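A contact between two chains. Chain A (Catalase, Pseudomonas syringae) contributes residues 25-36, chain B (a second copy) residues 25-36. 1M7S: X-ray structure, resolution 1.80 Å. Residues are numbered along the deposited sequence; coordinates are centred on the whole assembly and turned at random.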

# COMPACT_ATOMS: atom_id res chain seq x y z
N GLY A 25 -6.34 -33.30 16.27
CA GLY A 25 -6.53 -31.94 16.78
C GLY A 25 -6.35 -30.86 15.73
O GLY A 25 -5.95 -31.08 14.60
N PRO A 26 -6.66 -29.64 16.15
CA PRO A 26 -6.52 -28.41 15.40
C PRO A 26 -5.08 -27.99 15.20
O PRO A 26 -4.18 -28.36 15.95
CB PRO A 26 -7.24 -27.31 16.21
CG PRO A 26 -7.12 -27.90 17.63
CD PRO A 26 -7.20 -29.39 17.50
N VAL A 27 -4.88 -27.12 14.22
CA VAL A 27 -3.57 -26.56 13.86
C VAL A 27 -3.12 -25.49 14.85
O VAL A 27 -3.93 -24.73 15.38
CB VAL A 27 -3.65 -25.96 12.45
CG1 VAL A 27 -2.38 -25.17 12.08
CG2 VAL A 27 -3.82 -27.12 11.46
N LEU A 28 -1.81 -25.49 15.19
CA LEU A 28 -1.35 -24.49 16.15
C LEU A 28 -0.87 -23.19 15.53
O LEU A 28 -0.19 -23.19 14.52
CB LEU A 28 -0.15 -25.06 16.95
CG LEU A 28 -0.40 -26.42 17.62
CD1 LEU A 28 0.89 -26.83 18.33
CD2 LEU A 28 -1.64 -26.29 18.49
N LEU A 29 -1.16 -22.09 16.21
CA LEU A 29 -0.70 -20.77 15.79
C LEU A 29 0.82 -20.65 15.74
O LEU A 29 1.40 -19.97 14.87
CB LEU A 29 -1.27 -19.75 16.77
CG LEU A 29 -0.98 -18.26 16.49
CD1 LEU A 29 -1.52 -17.79 15.15
CD2 LEU A 29 -1.57 -17.43 17.63
N GLN A 30 1.56 -21.39 16.61
CA GLN A 30 3.02 -21.30 16.59
C GLN A 30 3.72 -21.95 15.43
O GLN A 30 4.96 -21.92 15.30
CB GLN A 30 3.59 -21.87 17.91
CG GLN A 30 3.49 -23.40 18.01
CD GLN A 30 4.17 -23.81 19.33
OE1 GLN A 30 3.72 -23.41 20.40
NE2 GLN A 30 5.30 -24.50 19.25
N ASP A 31 3.00 -22.55 14.46
CA ASP A 31 3.63 -23.14 13.30
C ASP A 31 4.10 -21.99 12.41
O ASP A 31 3.45 -21.63 11.40
CB ASP A 31 2.66 -24.03 12.52
CG ASP A 31 3.43 -24.85 11.50
OD1 ASP A 31 2.91 -25.91 11.13
OD2 ASP A 31 4.54 -24.41 11.05
N VAL A 32 5.30 -21.50 12.64
CA VAL A 32 5.84 -20.37 11.89
C VAL A 32 6.08 -20.69 10.42
O VAL A 32 5.99 -19.73 9.62
CB VAL A 32 7.10 -19.80 12.58
CG1 VAL A 32 6.74 -19.39 14.01
CG2 VAL A 32 8.24 -20.77 12.65
N GLN A 33 6.36 -21.94 10.05
CA GLN A 33 6.53 -22.25 8.62
C GLN A 33 5.18 -22.14 7.93
O GLN A 33 5.08 -21.53 6.83
CB GLN A 33 7.18 -23.60 8.36
CG GLN A 33 7.04 -24.19 6.94
CD GLN A 33 7.95 -23.48 5.95
OE1 GLN A 33 8.42 -22.38 6.26
NE2 GLN A 33 8.21 -24.03 4.77
N LEU A 34 4.14 -22.76 8.51
CA LEU A 34 2.82 -22.60 7.86
C LEU A 34 2.49 -21.12 7.67
O LEU A 34 2.07 -20.67 6.57
CB LEU A 34 1.76 -23.30 8.71
CG LEU A 34 0.30 -23.10 8.31
CD1 LEU A 34 0.05 -23.76 6.94
CD2 LEU A 34 -0.58 -23.74 9.36
N LEU A 35 2.57 -20.30 8.72
CA LEU A 35 2.18 -18.90 8.70
C LEU A 35 3.03 -18.07 7.76
O LEU A 35 2.46 -17.28 6.98
CB LEU A 35 2.29 -18.23 10.11
CG LEU A 35 1.13 -18.37 11.11
CD1 LEU A 35 -0.05 -17.49 10.72
CD2 LEU A 35 0.60 -19.78 11.21
N GLN A 36 4.35 -18.33 7.70
CA GLN A 36 5.14 -17.53 6.76
C GLN A 36 4.78 -17.83 5.32
O GLN A 36 4.72 -16.93 4.49
CB GLN A 36 6.65 -17.79 6.95
CG GLN A 36 7.46 -16.78 6.09
CD GLN A 36 8.92 -16.85 6.57
OE1 GLN A 36 9.63 -17.78 6.14
NE2 GLN A 36 9.30 -15.89 7.40
N GLY B 25 -1.55 -25.95 27.14
CA GLY B 25 -1.19 -26.14 25.74
C GLY B 25 -1.10 -24.85 24.95
O GLY B 25 -1.48 -23.78 25.43
N PRO B 26 -0.60 -24.98 23.73
CA PRO B 26 -0.44 -23.89 22.79
C PRO B 26 -1.74 -23.27 22.30
O PRO B 26 -2.82 -23.84 22.37
CB PRO B 26 0.35 -24.47 21.58
CG PRO B 26 0.12 -25.96 21.74
CD PRO B 26 -0.17 -26.28 23.19
N VAL B 27 -1.61 -22.06 21.71
CA VAL B 27 -2.80 -21.36 21.18
C VAL B 27 -3.19 -21.89 19.80
O VAL B 27 -2.37 -22.25 18.98
CB VAL B 27 -2.50 -19.85 21.10
CG1 VAL B 27 -3.49 -19.03 20.30
CG2 VAL B 27 -2.50 -19.33 22.57
N LEU B 28 -4.51 -21.88 19.51
CA LEU B 28 -4.98 -22.43 18.25
C LEU B 28 -5.06 -21.41 17.12
O LEU B 28 -5.56 -20.32 17.36
CB LEU B 28 -6.42 -22.94 18.44
CG LEU B 28 -6.53 -24.11 19.46
CD1 LEU B 28 -7.92 -24.69 19.34
CD2 LEU B 28 -5.46 -25.14 19.18
N LEU B 29 -4.70 -21.84 15.92
CA LEU B 29 -4.81 -20.97 14.75
C LEU B 29 -6.28 -20.61 14.47
O LEU B 29 -6.59 -19.47 14.06
CB LEU B 29 -4.22 -21.69 13.54
CG LEU B 29 -4.30 -20.94 12.20
CD1 LEU B 29 -3.56 -19.60 12.24
CD2 LEU B 29 -3.77 -21.76 11.03
N GLN B 30 -7.24 -21.44 14.89
CA GLN B 30 -8.63 -21.14 14.58
C GLN B 30 -9.30 -20.11 15.45
O GLN B 30 -10.52 -19.90 15.27
CB GLN B 30 -9.46 -22.44 14.61
CG GLN B 30 -9.61 -23.03 16.01
CD GLN B 30 -10.56 -24.22 15.90
OE1 GLN B 30 -10.21 -25.25 15.35
NE2 GLN B 30 -11.76 -24.03 16.44
N ASP B 31 -8.58 -19.51 16.42
CA ASP B 31 -9.28 -18.51 17.26
C ASP B 31 -9.42 -17.21 16.47
O ASP B 31 -8.51 -16.41 16.43
CB ASP B 31 -8.44 -18.33 18.53
CG ASP B 31 -9.10 -17.41 19.51
OD1 ASP B 31 -8.69 -17.43 20.71
OD2 ASP B 31 -9.98 -16.63 19.08
N VAL B 32 -10.51 -17.09 15.70
CA VAL B 32 -10.66 -15.97 14.76
C VAL B 32 -10.72 -14.63 15.51
O VAL B 32 -10.30 -13.65 14.88
CB VAL B 32 -11.89 -16.19 13.85
CG1 VAL B 32 -11.70 -17.46 12.98
CG2 VAL B 32 -13.15 -16.32 14.69
N GLN B 33 -11.21 -14.58 16.76
CA GLN B 33 -11.21 -13.27 17.47
C GLN B 33 -9.79 -12.83 17.73
O GLN B 33 -9.42 -11.68 17.45
CB GLN B 33 -11.98 -13.39 18.78
CG GLN B 33 -12.01 -12.25 19.79
CD GLN B 33 -12.59 -10.96 19.26
OE1 GLN B 33 -12.87 -10.86 18.06
NE2 GLN B 33 -12.72 -9.92 20.08
N LEU B 34 -8.94 -13.71 18.31
CA LEU B 34 -7.53 -13.34 18.51
C LEU B 34 -6.88 -12.86 17.21
O LEU B 34 -6.23 -11.80 17.18
CB LEU B 34 -6.70 -14.56 18.97
CG LEU B 34 -5.20 -14.37 19.16
CD1 LEU B 34 -4.92 -13.26 20.19
CD2 LEU B 34 -4.58 -15.68 19.61
N LEU B 35 -7.00 -13.66 16.16
CA LEU B 35 -6.39 -13.25 14.88
C LEU B 35 -6.99 -11.96 14.34
O LEU B 35 -6.20 -11.10 13.92
CB LEU B 35 -6.49 -14.38 13.87
CG LEU B 35 -5.47 -15.51 13.87
CD1 LEU B 35 -4.12 -15.03 13.32
CD2 LEU B 35 -5.11 -16.07 15.23
N GLN B 36 -8.28 -11.73 14.34
CA GLN B 36 -8.84 -10.49 13.77
C GLN B 36 -8.46 -9.29 14.63
O GLN B 36 -8.14 -8.21 14.14
CB GLN B 36 -10.36 -10.60 13.64
CG GLN B 36 -10.93 -9.25 13.07
CD GLN B 36 -12.43 -9.46 12.87
OE1 GLN B 36 -13.25 -9.16 13.68
NE2 GLN B 36 -12.80 -10.00 11.69
O HOH W 1 -6.53 -24.18 15.09
O HOH W 2 0.32 -22.35 18.99

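Two copies of the same catalase segment meet here about a local twofold, joined by a single backbone bridge between L28(A) and L28(B) and sealed by aliphatic side chains, a compact example of how a symmetric contact obtains most of its interactions twice.

The backbone sets the register. L28(A) and L28(B) face each other with their CA atoms 4.7 Å apart, and the hydrogen bonds form on the residues flanking them: L29(B) N donates to V27(A) O at 3.0 Å, and L29(A) N donates to V27(B) O, also at 3.0 Å. With N-H...O angles of 169° and 165°, both bonds are nearly straight. The bridge is a single one, and a type I turn begins in each chain at the bridged residue, from L28(A) to D31(A) and from L28(B) to D31(B).

Two waters add to the backbone link. Water 1 donates to V27(A) O (2.7 Å) and accepts from Q30(B) N (2.8 Å); water 2 makes the equivalent link, donating to V27(B) O at 2.7 Å and accepting from Q30(A) N at 2.9 Å. The carbonyls of V27(A) and V27(B) thus each serve two donors, one a backbone amide and one a water.

Side chains pack around this polar centre. L29(A) and L29(B) are the residues most covered. They meet at CD1 of L29(A) and CD1 of L29(B), 4.0 Å apart, while CD2 of L29(A) lies 3.7 Å from CG1 of V27(B) and 4.0 Å from CD2 of L34(B). The same CD1 of L29(A) also approaches CD2 of L35(B) at 4.0 Å, so one leucine reaches both the bridging segment and the first turn of the partner's helix. A second apolar cluster involves prolines and leucines: CG of P26(A) is 3.6 Å from CD2 of L28(B), CD1 of L28(A) is 3.6 Å from CG of P26(B), and the CD2 atoms of L28(A) and L28(B) are 4.0 Å apart. Although the CA-to-CB bond points away overall for L28(A), and away for L28(B), the ends of both side chains come nearer.

The symmetry is close but not exact: CD2 of L35(A) stands 4.3 Å from CD1 of L29(B), slightly farther than its counterpart.

Behind the interface, D31(A) and D31(B) cap the helices that follow them. OD2 of D31(A) accepts from L34(A) N at 3.1 Å, and OD2 of D31(B) from L34(B) N at 3.2 Å. These caps lie within their own chains, at the start of the helices that present leucines to the partner.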